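Local coordinates for putative uncharacterized protein PH1404 (Pyrococcus horikoshii, PDB 3AF6) that probably terminates transcription by cutting nascent RNA, acting as a two-zinc beta-CASP ribonuclease of the metallo-beta-lactamase superfamily, at residues K181-S186 and D334-L339; K230-F235 and L265-R270; T373-P378 and R478-Q483; I420-K425 and N582-T587. All coordinates share one frame; numbering follows the deposited sequence.

Contact 1 (K181-S186 and D334-L339); sequences KPEYKS and DIRLTL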
loop_
_atom_site.group_PDB
_atom_site.type_symbol
_atom_site.label_atom_id
_atom_site.label_comp_id
_atom_site.label_asym_id
_atom_site.label_seq_id
_atom_site.Cartn_x
_atom_site.Cartn_y
_atom_site.Cartn_z
ATOM N N LYS A 181 3.909 -3.694 29.219
ATOM C CA LYS A 181 3.140 -3.201 30.355
ATOM C C LYS A 181 1.672 -3.135 29.965
ATOM O O LYS A 181 1.342 -3.212 28.788
ATOM C CB LYS A 181 3.644 -1.827 30.800
ATOM C CG LYS A 181 3.563 -0.755 29.744
ATOM C CD LYS A 181 3.995 0.576 30.317
ATOM C CE LYS A 181 3.087 1.010 31.450
ATOM N NZ LYS A 181 3.486 2.346 31.953
ATOM N N PRO A 182 0.770 -3.010 30.950
ATOM C CA PRO A 182 -0.671 -2.945 30.684
ATOM C C PRO A 182 -1.126 -1.629 30.071
ATOM O O PRO A 182 -0.376 -0.656 30.092
ATOM C CB PRO A 182 -1.279 -3.189 32.061
ATOM C CG PRO A 182 -0.280 -2.565 32.971
ATOM C CD PRO A 182 1.027 -3.060 32.399
ATOM N N GLU A 183 -2.351 -1.608 29.534
ATOM C CA GLU A 183 -2.906 -0.404 28.914
ATOM C C GLU A 183 -2.464 0.806 29.704
ATOM O O GLU A 183 -2.625 0.861 30.918
ATOM C CB GLU A 183 -4.437 -0.453 28.847
ATOM C CG GLU A 183 -4.972 -1.434 27.804
ATOM C CD GLU A 183 -6.403 -1.116 27.350
ATOM O OE1 GLU A 183 -7.298 -0.960 28.219
ATOM O OE2 GLU A 183 -6.630 -1.032 26.118
ATOM N N TYR A 184 -1.912 1.780 28.999
ATOM C CA TYR A 184 -1.382 2.969 29.631
ATOM C C TYR A 184 -2.045 4.270 29.195
ATOM O O TYR A 184 -2.410 4.435 28.039
ATOM C CB TYR A 184 0.121 3.019 29.343
ATOM C CG TYR A 184 0.854 4.191 29.934
ATOM C CD1 TYR A 184 0.810 4.442 31.304
ATOM C CD2 TYR A 184 1.635 5.022 29.132
ATOM C CE1 TYR A 184 1.539 5.497 31.867
ATOM C CE2 TYR A 184 2.365 6.074 29.678
ATOM C CZ TYR A 184 2.317 6.307 31.049
ATOM O OH TYR A 184 3.057 7.324 31.609
ATOM N N LYS A 185 -2.193 5.194 30.136
ATOM C CA LYS A 185 -2.782 6.492 29.846
ATOM C C LYS A 185 -1.613 7.471 29.780
ATOM O O LYS A 185 -1.053 7.862 30.805
ATOM C CB LYS A 185 -3.761 6.901 30.951
ATOM C CG LYS A 185 -4.493 8.207 30.679
ATOM C CD LYS A 185 -5.373 8.612 31.861
ATOM C CE LYS A 185 -6.032 9.974 31.628
ATOM N NZ LYS A 185 -7.066 10.310 32.660
ATOM N N SER A 186 -1.258 7.847 28.556
ATOM C CA SER A 186 -0.146 8.749 28.272
ATOM C C SER A 186 -0.183 10.112 28.974
ATOM O O SER A 186 -1.251 10.713 29.150
ATOM C CB SER A 186 -0.063 8.977 26.759
ATOM O OG SER A 186 -0.206 7.764 26.038
ATOM N N ASP A 334 0.259 2.087 24.851
ATOM C CA ASP A 334 -0.708 3.180 24.820
ATOM C C ASP A 334 -1.186 3.625 23.440
ATOM O O ASP A 334 -1.707 4.727 23.296
ATOM C CB ASP A 334 -0.150 4.387 25.582
ATOM C CG ASP A 334 1.051 5.014 24.896
ATOM O OD1 ASP A 334 1.684 4.348 24.050
ATOM O OD2 ASP A 334 1.371 6.177 25.216
ATOM N N ILE A 335 -1.029 2.773 22.430
ATOM C CA ILE A 335 -1.466 3.114 21.081
ATOM C C ILE A 335 -2.177 1.951 20.424
ATOM O O ILE A 335 -1.640 0.851 20.366
ATOM C CB ILE A 335 -0.278 3.501 20.165
ATOM C CG1 ILE A 335 0.373 4.798 20.654
ATOM C CG2 ILE A 335 -0.758 3.663 18.726
ATOM C CD1 ILE A 335 1.547 5.242 19.812
ATOM N N ARG A 336 -3.381 2.196 19.919
ATOM C CA ARG A 336 -4.147 1.159 19.240
ATOM C C ARG A 336 -4.397 1.572 17.798
ATOM O O ARG A 336 -4.898 2.668 17.520
ATOM C CB ARG A 336 -5.474 0.916 19.948
ATOM C CG ARG A 336 -5.576 -0.452 20.580
ATOM C CD ARG A 336 -7.012 -0.760 20.896
ATOM N NE ARG A 336 -7.499 0.060 21.995
ATOM C CZ ARG A 336 -7.138 -0.115 23.260
ATOM N NH1 ARG A 336 -6.291 -1.084 23.572
ATOM N NH2 ARG A 336 -7.620 0.675 24.208
ATOM N N LEU A 337 -4.055 0.676 16.881
ATOM C CA LEU A 337 -4.185 0.932 15.453
ATOM C C LEU A 337 -5.367 0.297 14.749
ATOM O O LEU A 337 -5.770 -0.825 15.046
ATOM C CB LEU A 337 -2.908 0.481 14.733
ATOM C CG LEU A 337 -2.900 0.542 13.202
ATOM C CD1 LEU A 337 -2.820 1.993 12.726
ATOM C CD2 LEU A 337 -1.706 -0.250 12.680
ATOM N N THR A 338 -5.907 1.042 13.799
ATOM C CA THR A 338 -7.000 0.588 12.965
ATOM C C THR A 338 -6.761 1.297 11.641
ATOM O O THR A 338 -6.488 2.495 11.624
ATOM C CB THR A 338 -8.394 1.022 13.483
ATOM O OG1 THR A 338 -8.573 0.591 14.834
ATOM C CG2 THR A 338 -9.487 0.386 12.620
ATOM N N LEU A 339 -6.845 0.554 10.543
ATOM C CA LEU A 339 -6.663 1.122 9.214
ATOM C C LEU A 339 -8.026 1.164 8.527
ATOM O O LEU A 339 -8.854 0.265 8.709
ATOM C CB LEU A 339 -5.705 0.264 8.391
ATOM C CG LEU A 339 -4.275 0.097 8.898
ATOM C CD1 LEU A 339 -3.520 -0.824 7.932
ATOM C CD2 LEU A 339 -3.594 1.457 9.009
#
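Asp-334 fits against the loop residues Tyr-184 and Ser-186. Its CB comes first, 3.3 Å from the carbonyl O of Tyr-184 and 4.0 Å from the CB of Tyr-184. The two side chains run side by side and point the same way. The rotation about CA-CB, chi1 67°, turns the carboxylate of Asp-334 toward Ser-186. At the tip, OD2 accepts a hydrogen bond from Ser-186 OG; the modelled length is too short to trust at this resolution. OD2 also meets Thr-209 OG1, and OD1 meets Ser-212 OG, so both oxygens of this buried carboxylate have hydroxyl partners. Asp-334 lies in the tight connection between strands 329-332 and 335-341. Thr-209 ends a strand of the other sheet of the metallo-beta-lactamase sandwich. The carboxylate therefore joins the two sheets to the loop between helix 164-178 and strand 189-193. Further along, Glu-183 and Arg-336 form a salt bridge, with their side chains crossing at about a right angle. Arg-336 comes end-on: NH1 is 2.6 Å and NH2 2.7 Å from the same atom, Glu-183 OE2. That oxygen lies close to the guanidinium plane. Arg-336 NH1 has a second carboxylate partner in Asp-330.

Contact 2 (K230-F235 and L265-R270); sequences KAFPHF and LPYLFR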
loop_
_atom_site.group_PDB
_atom_site.type_symbol
_atom_site.label_atom_id
_atom_site.label_comp_id
_atom_site.label_asym_id
_atom_site.label_seq_id
_atom_site.Cartn_x
_atom_site.Cartn_y
_atom_site.Cartn_z
ATOM N N LYS A 230 17.155 16.971 0.545
ATOM C CA LYS A 230 15.814 17.318 0.098
ATOM C C LYS A 230 15.040 16.047 -0.254
ATOM O O LYS A 230 13.811 16.062 -0.325
ATOM C CB LYS A 230 15.884 18.228 -1.128
ATOM C CG LYS A 230 15.477 19.672 -0.880
ATOM C CD LYS A 230 13.997 19.781 -0.503
ATOM C CE LYS A 230 13.595 21.228 -0.242
ATOM N NZ LYS A 230 12.222 21.361 0.343
ATOM N N ALA A 231 15.766 14.949 -0.441
ATOM C CA ALA A 231 15.162 13.678 -0.821
ATOM C C ALA A 231 14.777 12.740 0.309
ATOM O O ALA A 231 13.920 11.868 0.123
ATOM C CB ALA A 231 16.091 12.934 -1.777
ATOM N N PHE A 232 15.412 12.889 1.467
ATOM C CA PHE A 232 15.113 12.001 2.582
ATOM C C PHE A 232 14.440 12.672 3.750
ATOM O O PHE A 232 14.526 13.884 3.924
ATOM C CB PHE A 232 16.383 11.364 3.161
ATOM C CG PHE A 232 17.263 10.694 2.158
ATOM C CD1 PHE A 232 16.765 10.272 0.930
ATOM C CD2 PHE A 232 18.600 10.446 2.470
ATOM C CE1 PHE A 232 17.575 9.613 0.032
ATOM C CE2 PHE A 232 19.426 9.786 1.580
ATOM C CZ PHE A 232 18.915 9.366 0.353
ATOM N N PRO A 233 13.749 11.878 4.570
ATOM C CA PRO A 233 13.075 12.399 5.759
ATOM C C PRO A 233 14.226 12.896 6.649
ATOM O O PRO A 233 15.357 12.429 6.524
ATOM C CB PRO A 233 12.410 11.158 6.343
ATOM C CG PRO A 233 12.051 10.395 5.134
ATOM C CD PRO A 233 13.291 10.514 4.265
ATOM N N HIS A 234 13.946 13.832 7.541
ATOM C CA HIS A 234 14.985 14.364 8.409
ATOM C C HIS A 234 15.588 13.405 9.418
ATOM O O HIS A 234 15.091 13.272 10.534
ATOM C CB HIS A 234 14.471 15.589 9.144
ATOM C CG HIS A 234 14.539 16.834 8.333
ATOM N ND1 HIS A 234 15.711 17.535 8.149
ATOM C CD2 HIS A 234 13.593 17.488 7.622
ATOM C CE1 HIS A 234 15.483 18.569 7.362
ATOM N NE2 HIS A 234 14.205 18.562 7.028
ATOM N N PHE A 235 16.674 12.751 9.016
ATOM C CA PHE A 235 17.403 11.836 9.892
ATOM C C PHE A 235 18.149 12.701 10.889
ATOM O O PHE A 235 18.590 12.224 11.937
ATOM C CB PHE A 235 18.433 11.029 9.099
ATOM C CG PHE A 235 17.885 9.789 8.470
ATOM C CD1 PHE A 235 17.754 8.621 9.211
ATOM C CD2 PHE A 235 17.537 9.772 7.126
ATOM C CE1 PHE A 235 17.291 7.446 8.615
ATOM C CE2 PHE A 235 17.071 8.597 6.526
ATOM C CZ PHE A 235 16.952 7.439 7.272
ATOM N N LEU A 265 11.765 3.142 3.511
ATOM C CA LEU A 265 11.615 2.082 4.493
ATOM C C LEU A 265 12.735 1.031 4.481
ATOM O O LEU A 265 13.309 0.725 5.522
ATOM C CB LEU A 265 10.247 1.426 4.326
ATOM C CG LEU A 265 9.791 0.370 5.336
ATOM C CD1 LEU A 265 9.983 0.838 6.781
ATOM C CD2 LEU A 265 8.330 0.086 5.065
ATOM N N PRO A 266 13.078 0.474 3.306
ATOM C CA PRO A 266 14.151 -0.527 3.334
ATOM C C PRO A 266 15.544 0.040 3.671
ATOM O O PRO A 266 16.410 -0.672 4.188
ATOM C CB PRO A 266 14.054 -1.173 1.953
ATOM C CG PRO A 266 13.485 -0.103 1.116
ATOM C CD PRO A 266 12.459 0.551 1.974
ATOM N N TYR A 267 15.743 1.326 3.404
ATOM C CA TYR A 267 17.005 1.994 3.712
ATOM C C TYR A 267 17.327 1.781 5.186
ATOM O O TYR A 267 18.488 1.663 5.587
ATOM C CB TYR A 267 16.865 3.491 3.463
ATOM C CG TYR A 267 18.137 4.288 3.624
ATOM C CD1 TYR A 267 19.023 4.439 2.556
ATOM C CD2 TYR A 267 18.430 4.942 4.822
ATOM C CE1 TYR A 267 20.159 5.226 2.667
ATOM C CE2 TYR A 267 19.567 5.735 4.944
ATOM C CZ TYR A 267 20.423 5.871 3.860
ATOM O OH TYR A 267 21.550 6.651 3.956
ATOM N N LEU A 268 16.269 1.740 5.987
ATOM C CA LEU A 268 16.383 1.571 7.425
ATOM C C LEU A 268 17.069 0.281 7.836
ATOM O O LEU A 268 17.799 0.257 8.827
ATOM C CB LEU A 268 14.993 1.648 8.049
ATOM C CG LEU A 268 14.673 2.825 8.973
ATOM C CD1 LEU A 268 15.495 4.066 8.614
ATOM C CD2 LEU A 268 13.170 3.095 8.889
ATOM N N PHE A 269 16.830 -0.785 7.080
ATOM C CA PHE A 269 17.420 -2.086 7.375
ATOM C C PHE A 269 18.842 -2.174 6.826
ATOM O O PHE A 269 19.713 -2.801 7.426
ATOM C CB PHE A 269 16.540 -3.194 6.786
ATOM C CG PHE A 269 15.203 -3.337 7.467
ATOM C CD1 PHE A 269 15.105 -3.942 8.711
ATOM C CD2 PHE A 269 14.048 -2.847 6.874
ATOM C CE1 PHE A 269 13.867 -4.060 9.366
ATOM C CE2 PHE A 269 12.805 -2.962 7.521
ATOM C CZ PHE A 269 12.721 -3.571 8.770
ATOM N N ARG A 270 19.076 -1.541 5.682
ATOM C CA ARG A 270 20.398 -1.536 5.073
ATOM C C ARG A 270 21.435 -1.105 6.108
ATOM O O ARG A 270 22.536 -1.635 6.138
ATOM C CB ARG A 270 20.431 -0.571 3.885
ATOM C CG ARG A 270 21.813 -0.388 3.260
ATOM C CD ARG A 270 21.833 0.807 2.324
ATOM N NE ARG A 270 23.163 1.068 1.781
ATOM C CZ ARG A 270 23.518 2.212 1.199
ATOM N NH1 ARG A 270 22.641 3.204 1.081
ATOM N NH2 ARG A 270 24.752 2.375 0.737
#
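Tyr-267 sets its ring at a slant to Phe-235, and its hydroxyl comes near Phe-232 of the same facing loop. The closer approach is to Phe-235, where CZ of Phe-235 is 3.8 Å from CD2 of Tyr-267. The two rings are tilted, with centroids 5.7 Å apart and planes at 52°. Phe-232 also meets Tyr-267 obliquely, planes at 46°, and its CE2 is 4.5 Å from Tyr-267 OH. The three rings make a small aromatic cluster. Tyr-267 reaches across because its CG stands anti to the backbone N (chi1 -175°), which carries the ring off the helix towards the loop. Leu-268 adds the aliphatic part. Its CD1 lies at the edge of the Phe-235 ring, 3.8 Å from CE1 of Phe-235. Thus the outer end of Phe-235 meets both Tyr-267 and Leu-268. The contact across these two segments is mainly apolar. Tyr-271 meets the Tyr-267 ring edge-to-face, and Met-264 and Leu-307 pack on Phe-232. The zinc ligands His-256, His-258, Asp-260 and His-261 come shortly before Tyr-267 in the chain, and the side chain of Phe-232 is about 11 Å from that of Asp-260. The cluster joins the loop after helix 228-231 to helix 267-270, whose Leu-268 rests on Ile-252 of strand 251-253.

Contact 3 (T373-P378 and R478-Q483); sequences TRLLEP and RRLREQ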
loop_
_atom_site.group_PDB
_atom_site.type_symbol
_atom_site.label_atom_id
_atom_site.label_comp_id
_atom_site.label_asym_id
_atom_site.label_seq_id
_atom_site.Cartn_x
_atom_site.Cartn_y
_atom_site.Cartn_z
ATOM N N THR A 373 -14.433 5.880 -7.899
ATOM C CA THR A 373 -13.564 5.756 -9.066
ATOM C C THR A 373 -13.774 4.328 -9.544
ATOM O O THR A 373 -14.414 3.530 -8.862
ATOM C CB THR A 373 -12.051 5.971 -8.736
ATOM O OG1 THR A 373 -11.653 5.077 -7.682
ATOM C CG2 THR A 373 -11.777 7.421 -8.346
ATOM N N ARG A 374 -13.229 4.008 -10.709
ATOM C CA ARG A 374 -13.379 2.679 -11.279
ATOM C C ARG A 374 -12.925 1.576 -10.335
ATOM O O ARG A 374 -13.575 0.544 -10.206
ATOM C CB ARG A 374 -12.576 2.593 -12.566
ATOM C CG ARG A 374 -13.035 3.535 -13.653
ATOM C CD ARG A 374 -14.112 2.871 -14.486
ATOM N NE ARG A 374 -14.289 3.509 -15.788
ATOM C CZ ARG A 374 -14.782 2.885 -16.852
ATOM N NH1 ARG A 374 -15.142 1.606 -16.768
ATOM N NH2 ARG A 374 -14.923 3.541 -17.996
ATOM N N LEU A 375 -11.805 1.800 -9.665
ATOM C CA LEU A 375 -11.247 0.796 -8.772
ATOM C C LEU A 375 -11.634 0.865 -7.295
ATOM O O LEU A 375 -11.665 -0.164 -6.612
ATOM C CB LEU A 375 -9.718 0.845 -8.873
ATOM C CG LEU A 375 -9.051 0.345 -10.155
ATOM C CD1 LEU A 375 -7.689 0.986 -10.320
ATOM C CD2 LEU A 375 -8.915 -1.166 -10.081
ATOM N N LEU A 376 -11.948 2.057 -6.798
ATOM C CA LEU A 376 -12.213 2.190 -5.376
ATOM C C LEU A 376 -13.417 3.009 -4.913
ATOM O O LEU A 376 -14.045 3.734 -5.683
ATOM C CB LEU A 376 -10.941 2.740 -4.728
ATOM C CG LEU A 376 -9.638 2.037 -5.133
ATOM C CD1 LEU A 376 -8.463 2.850 -4.672
ATOM C CD2 LEU A 376 -9.581 0.629 -4.532
ATOM N N GLU A 377 -13.715 2.882 -3.626
ATOM C CA GLU A 377 -14.809 3.600 -2.992
ATOM C C GLU A 377 -14.234 4.776 -2.201
ATOM O O GLU A 377 -13.125 4.698 -1.660
ATOM C CB GLU A 377 -15.576 2.663 -2.058
ATOM C CG GLU A 377 -16.459 1.666 -2.789
ATOM C CD GLU A 377 -16.915 0.523 -1.911
ATOM O OE1 GLU A 377 -17.286 0.770 -0.744
ATOM O OE2 GLU A 377 -16.915 -0.625 -2.393
ATOM N N PRO A 378 -14.988 5.877 -2.103
ATOM C CA PRO A 378 -14.484 7.036 -1.366
ATOM C C PRO A 378 -13.968 6.661 0.012
ATOM O O PRO A 378 -14.449 5.707 0.619
ATOM C CB PRO A 378 -15.692 7.974 -1.322
ATOM C CG PRO A 378 -16.859 7.034 -1.373
ATOM C CD PRO A 378 -16.427 6.016 -2.394
ATOM N N ARG A 478 -16.961 -2.797 -4.455
ATOM C CA ARG A 478 -17.888 -3.917 -4.468
ATOM C C ARG A 478 -18.266 -4.359 -5.876
ATOM O O ARG A 478 -18.383 -5.553 -6.144
ATOM C CB ARG A 478 -19.146 -3.547 -3.684
ATOM C CG ARG A 478 -19.022 -3.825 -2.201
ATOM C CD ARG A 478 -20.072 -3.092 -1.402
ATOM N NE ARG A 478 -19.810 -1.659 -1.338
ATOM C CZ ARG A 478 -20.488 -0.813 -0.567
ATOM N NH1 ARG A 478 -21.478 -1.251 0.205
ATOM N NH2 ARG A 478 -20.164 0.471 -0.559
ATOM N N ARG A 479 -18.451 -3.401 -6.776
ATOM C CA ARG A 479 -18.812 -3.729 -8.147
ATOM C C ARG A 479 -17.695 -4.505 -8.824
ATOM O O ARG A 479 -17.857 -5.672 -9.189
ATOM C CB ARG A 479 -19.110 -2.459 -8.944
ATOM C CG ARG A 479 -19.637 -2.738 -10.340
ATOM C CD ARG A 479 -20.287 -1.510 -10.965
ATOM N NE ARG A 479 -19.332 -0.685 -11.700
ATOM C CZ ARG A 479 -19.664 0.403 -12.391
ATOM N NH1 ARG A 479 -20.935 0.794 -12.432
ATOM N NH2 ARG A 479 -18.734 1.089 -13.054
ATOM N N LEU A 480 -16.556 -3.848 -8.984
ATOM C CA LEU A 480 -15.404 -4.464 -9.617
ATOM C C LEU A 480 -15.036 -5.769 -8.910
ATOM O O LEU A 480 -14.498 -6.679 -9.535
ATOM C CB LEU A 480 -14.222 -3.495 -9.579
ATOM C CG LEU A 480 -13.273 -3.472 -10.775
ATOM C CD1 LEU A 480 -12.198 -2.427 -10.533
ATOM C CD2 LEU A 480 -12.655 -4.833 -10.977
ATOM N N ARG A 481 -15.334 -5.865 -7.615
ATOM C CA ARG A 481 -15.007 -7.066 -6.853
ATOM C C ARG A 481 -15.786 -8.288 -7.301
ATOM O O ARG A 481 -15.200 -9.298 -7.691
ATOM C CB ARG A 481 -15.269 -6.868 -5.367
ATOM C CG ARG A 481 -14.842 -8.077 -4.556
ATOM C CD ARG A 481 -15.468 -8.092 -3.188
ATOM N NE ARG A 481 -15.485 -6.755 -2.624
ATOM C CZ ARG A 481 -15.767 -6.492 -1.355
ATOM N NH1 ARG A 481 -15.764 -5.235 -0.930
ATOM N NH2 ARG A 481 -16.036 -7.487 -0.515
ATOM N N GLU A 482 -17.111 -8.199 -7.216
ATOM C CA GLU A 482 -17.985 -9.299 -7.615
ATOM C C GLU A 482 -17.714 -9.635 -9.083
ATOM O O GLU A 482 -17.687 -10.800 -9.479
ATOM C CB GLU A 482 -19.451 -8.895 -7.421
ATOM C CG GLU A 482 -19.789 -8.418 -6.006
ATOM C CD GLU A 482 -19.648 -9.509 -4.946
ATOM O OE1 GLU A 482 -20.353 -10.537 -5.048
ATOM O OE2 GLU A 482 -18.837 -9.338 -4.006
ATOM N N GLN A 483 -17.497 -8.595 -9.879
ATOM C CA GLN A 483 -17.214 -8.746 -11.296
ATOM C C GLN A 483 -15.926 -9.543 -11.495
ATOM O O GLN A 483 -15.551 -9.851 -12.624
ATOM C CB GLN A 483 -17.062 -7.368 -11.936
ATOM C CG GLN A 483 -16.976 -7.375 -13.449
ATOM C CD GLN A 483 -16.867 -5.978 -14.017
ATOM O OE1 GLN A 483 -17.383 -5.022 -13.436
ATOM N NE2 GLN A 483 -16.213 -5.852 -15.167
#
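Leu-375 and Leu-480 meet where the metallo-beta-lactamase part faces the beta-CASP domain, the two-domain build of this nuclease family. This is the tightly packed half. CD1 of Leu-480 is 3.5 Å from CD2 of Leu-375 and also lies against the carbonyl O of Arg-374, at 3.3 Å. Both leucines are buried. The side chain of Leu-375 is about 12 Å from a zinc ion. An ST motif shapes the loop here: Thr-373 OG1 accepts from the backbone N of Leu-376. The guanidinium of Arg-374 pairs with Glu-445 and Glu-409. The more exposed half is polar. Glu-377 reaches out with an extended chain and crosses Arg-478 at about a right angle. In this salt bridge Arg-478 NH2 gives a weak bond to Glu-377 OE1 at 2.9 Å. NE of Arg-478 approaches OE2 of Glu-377 from above the carboxylate plane, at 3.3 Å. The same OE2 of Glu-377 takes the backbone N of Arg-478, at the start of helix 478-482, nearly in line with its C-O bond, at 3.0 Å.

Contact 4 (I420-K425 and N582-T587); sequences IKRGGK and NMEVHT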
loop_
_atom_site.group_PDB
_atom_site.type_symbol
_atom_site.label_atom_id
_atom_site.label_comp_id
_atom_site.label_asym_id
_atom_site.label_seq_id
_atom_site.Cartn_x
_atom_site.Cartn_y
_atom_site.Cartn_z
ATOM N N ILE A 420 -4.254 9.039 -33.341
ATOM C CA ILE A 420 -4.194 7.831 -34.156
ATOM C C ILE A 420 -4.448 8.225 -35.604
ATOM O O ILE A 420 -3.800 7.730 -36.524
ATOM C CB ILE A 420 -5.282 6.813 -33.762
ATOM C CG1 ILE A 420 -5.215 6.503 -32.267
ATOM C CG2 ILE A 420 -5.108 5.543 -34.577
ATOM C CD1 ILE A 420 -3.902 5.917 -31.819
ATOM N N LYS A 421 -5.407 9.127 -35.787
ATOM C CA LYS A 421 -5.776 9.605 -37.111
ATOM C C LYS A 421 -4.575 10.153 -37.868
ATOM O O LYS A 421 -4.295 9.713 -38.982
ATOM C CB LYS A 421 -6.860 10.683 -37.002
ATOM C CG LYS A 421 -8.188 10.299 -37.652
ATOM C CD LYS A 421 -8.767 9.020 -37.051
ATOM C CE LYS A 421 -10.074 8.619 -37.742
ATOM N NZ LYS A 421 -10.648 7.349 -37.198
ATOM N N ARG A 422 -3.865 11.109 -37.274
ATOM C CA ARG A 422 -2.698 11.683 -37.936
ATOM C C ARG A 422 -1.506 10.730 -37.895
ATOM O O ARG A 422 -0.355 11.141 -38.065
ATOM C CB ARG A 422 -2.330 13.030 -37.309
ATOM C CG ARG A 422 -2.100 12.997 -35.820
ATOM C CD ARG A 422 -1.932 14.405 -35.280
ATOM N NE ARG A 422 -1.686 14.399 -33.841
ATOM C CZ ARG A 422 -1.490 15.490 -33.108
ATOM N NH1 ARG A 422 -1.514 16.692 -33.672
ATOM N NH2 ARG A 422 -1.256 15.375 -31.809
ATOM N N GLY A 423 -1.805 9.451 -37.678
ATOM C CA GLY A 423 -0.777 8.428 -37.632
ATOM C C GLY A 423 0.292 8.691 -36.594
ATOM O O GLY A 423 1.407 9.085 -36.932
ATOM N N GLY A 424 -0.049 8.473 -35.328
ATOM C CA GLY A 424 0.903 8.698 -34.260
ATOM C C GLY A 424 0.715 7.738 -33.105
ATOM O O GLY A 424 0.026 6.723 -33.221
ATOM N N LYS A 425 1.343 8.056 -31.982
ATOM C CA LYS A 425 1.235 7.223 -30.796
ATOM C C LYS A 425 0.915 8.091 -29.590
ATOM O O LYS A 425 1.245 9.283 -29.554
ATOM C CB LYS A 425 2.545 6.468 -30.563
ATOM C CG LYS A 425 2.909 5.548 -31.704
ATOM C CD LYS A 425 4.233 4.849 -31.480
ATOM C CE LYS A 425 4.616 4.080 -32.730
ATOM N NZ LYS A 425 4.518 4.975 -33.923
ATOM N N ASN A 582 8.351 18.323 -29.508
ATOM C CA ASN A 582 7.424 18.814 -30.523
ATOM C C ASN A 582 6.068 18.127 -30.390
ATOM O O ASN A 582 5.034 18.732 -30.660
ATOM C CB ASN A 582 7.980 18.569 -31.926
ATOM C CG ASN A 582 9.373 19.123 -32.101
ATOM O OD1 ASN A 582 9.650 20.265 -31.732
ATOM N ND2 ASN A 582 10.260 18.320 -32.672
ATOM N N MET A 583 6.089 16.859 -29.984
ATOM C CA MET A 583 4.879 16.068 -29.788
ATOM C C MET A 583 3.888 16.907 -28.985
ATOM O O MET A 583 4.294 17.853 -28.304
ATOM C CB MET A 583 5.214 14.801 -28.999
ATOM C CG MET A 583 5.554 15.076 -27.529
ATOM S SD MET A 583 6.017 13.627 -26.538
ATOM C CE MET A 583 5.041 12.320 -27.312
ATOM N N GLU A 584 2.602 16.565 -29.060
ATOM C CA GLU A 584 1.582 17.304 -28.315
ATOM C C GLU A 584 1.600 16.994 -26.825
ATOM O O GLU A 584 1.729 15.837 -26.423
ATOM C CB GLU A 584 0.181 17.002 -28.848
ATOM C CG GLU A 584 -0.229 17.818 -30.061
ATOM C CD GLU A 584 -1.736 17.912 -30.194
ATOM O OE1 GLU A 584 -2.394 16.848 -30.228
ATOM O OE2 GLU A 584 -2.261 19.049 -30.253
ATOM N N VAL A 585 1.449 18.035 -26.015
ATOM C CA VAL A 585 1.441 17.887 -24.561
ATOM C C VAL A 585 0.044 18.164 -23.992
ATOM O O VAL A 585 -0.445 19.297 -24.047
ATOM C CB VAL A 585 2.457 18.868 -23.897
ATOM C CG1 VAL A 585 2.531 18.610 -22.396
ATOM C CG2 VAL A 585 3.834 18.718 -24.535
ATOM N N HIS A 586 -0.590 17.129 -23.444
ATOM C CA HIS A 586 -1.928 17.262 -22.868
ATOM C C HIS A 586 -1.949 16.876 -21.394
ATOM O O HIS A 586 -1.227 15.970 -20.969
ATOM C CB HIS A 586 -2.924 16.361 -23.603
ATOM C CG HIS A 586 -3.082 16.683 -25.052
ATOM N ND1 HIS A 586 -3.669 17.848 -25.496
ATOM C CD2 HIS A 586 -2.717 15.998 -26.161
ATOM C CE1 HIS A 586 -3.659 17.869 -26.816
ATOM N NE2 HIS A 586 -3.086 16.757 -27.244
ATOM N N THR A 587 -2.789 17.552 -20.617
ATOM C CA THR A 587 -2.916 17.245 -19.200
ATOM C C THR A 587 -4.378 16.961 -18.867
ATOM O O THR A 587 -5.233 17.832 -19.003
ATOM C CB THR A 587 -2.420 18.408 -18.302
ATOM O OG1 THR A 587 -1.007 18.582 -18.471
ATOM C CG2 THR A 587 -2.700 18.109 -16.839
#
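The six-stranded parallel sheet of the beta-CASP domain has strand 584-587 at one border, and there Glu-584 meets Arg-422. Arg-422 sits in the type I turn from Ile-420 to Gly-423, which leads from helix 405-420 to strand 425-429. Its side chain runs straight from CG to NE and brings NH2 to Glu-584 OE1. The pair is a salt bridge, although the modelled separation is too short to be relied on. The guanidinium and carboxylate planes stand 75° apart, so the two groups do not lie flat together. CG of Glu-584 lies at the guanidinium edge, in its plane. OE1 of Glu-584 has a second donor, His-586 NE2, at 3.1 Å with a fairly straight N-H...O angle of 155°. The oxygen lies in the imidazole plane, but the histidine stands above the carboxylate plane. Glu-584 and His-586 are two residues apart on the strand and face the same side. Strand 544-547 runs between strands 425-429 and 584-587, so the salt bridge spans one strand, at the turn of a helix-to-strand connection in an alpha/beta fold.

Contact 1 is mostly buried, contacts 2 and 3 are partly buried, and contact 4 lies at the surface. Contact 2 lies wholly in the metallo-beta-lactamase part. Contact 1 ties a strand of that part to a loop of the inferred KH region, and along the chain contact 2 is nested inside the loop it closes. Contact 1 is polar, whereas contact 2 relies on aromatic and aliphatic groups. Contact 3 mixes both kinds and joins the metallo-beta-lactamase part to the beta-CASP domain. Contact 4 stays within that domain and rests on charge alone. Contacts 3 and 4 alternate along the chain, their centres about 31 Å apart. Arginine-glutamate pairs recur in contacts 1, 3 and 4. Contacts 2 and 3 lie nearer the zinc site than contacts 1 and 4.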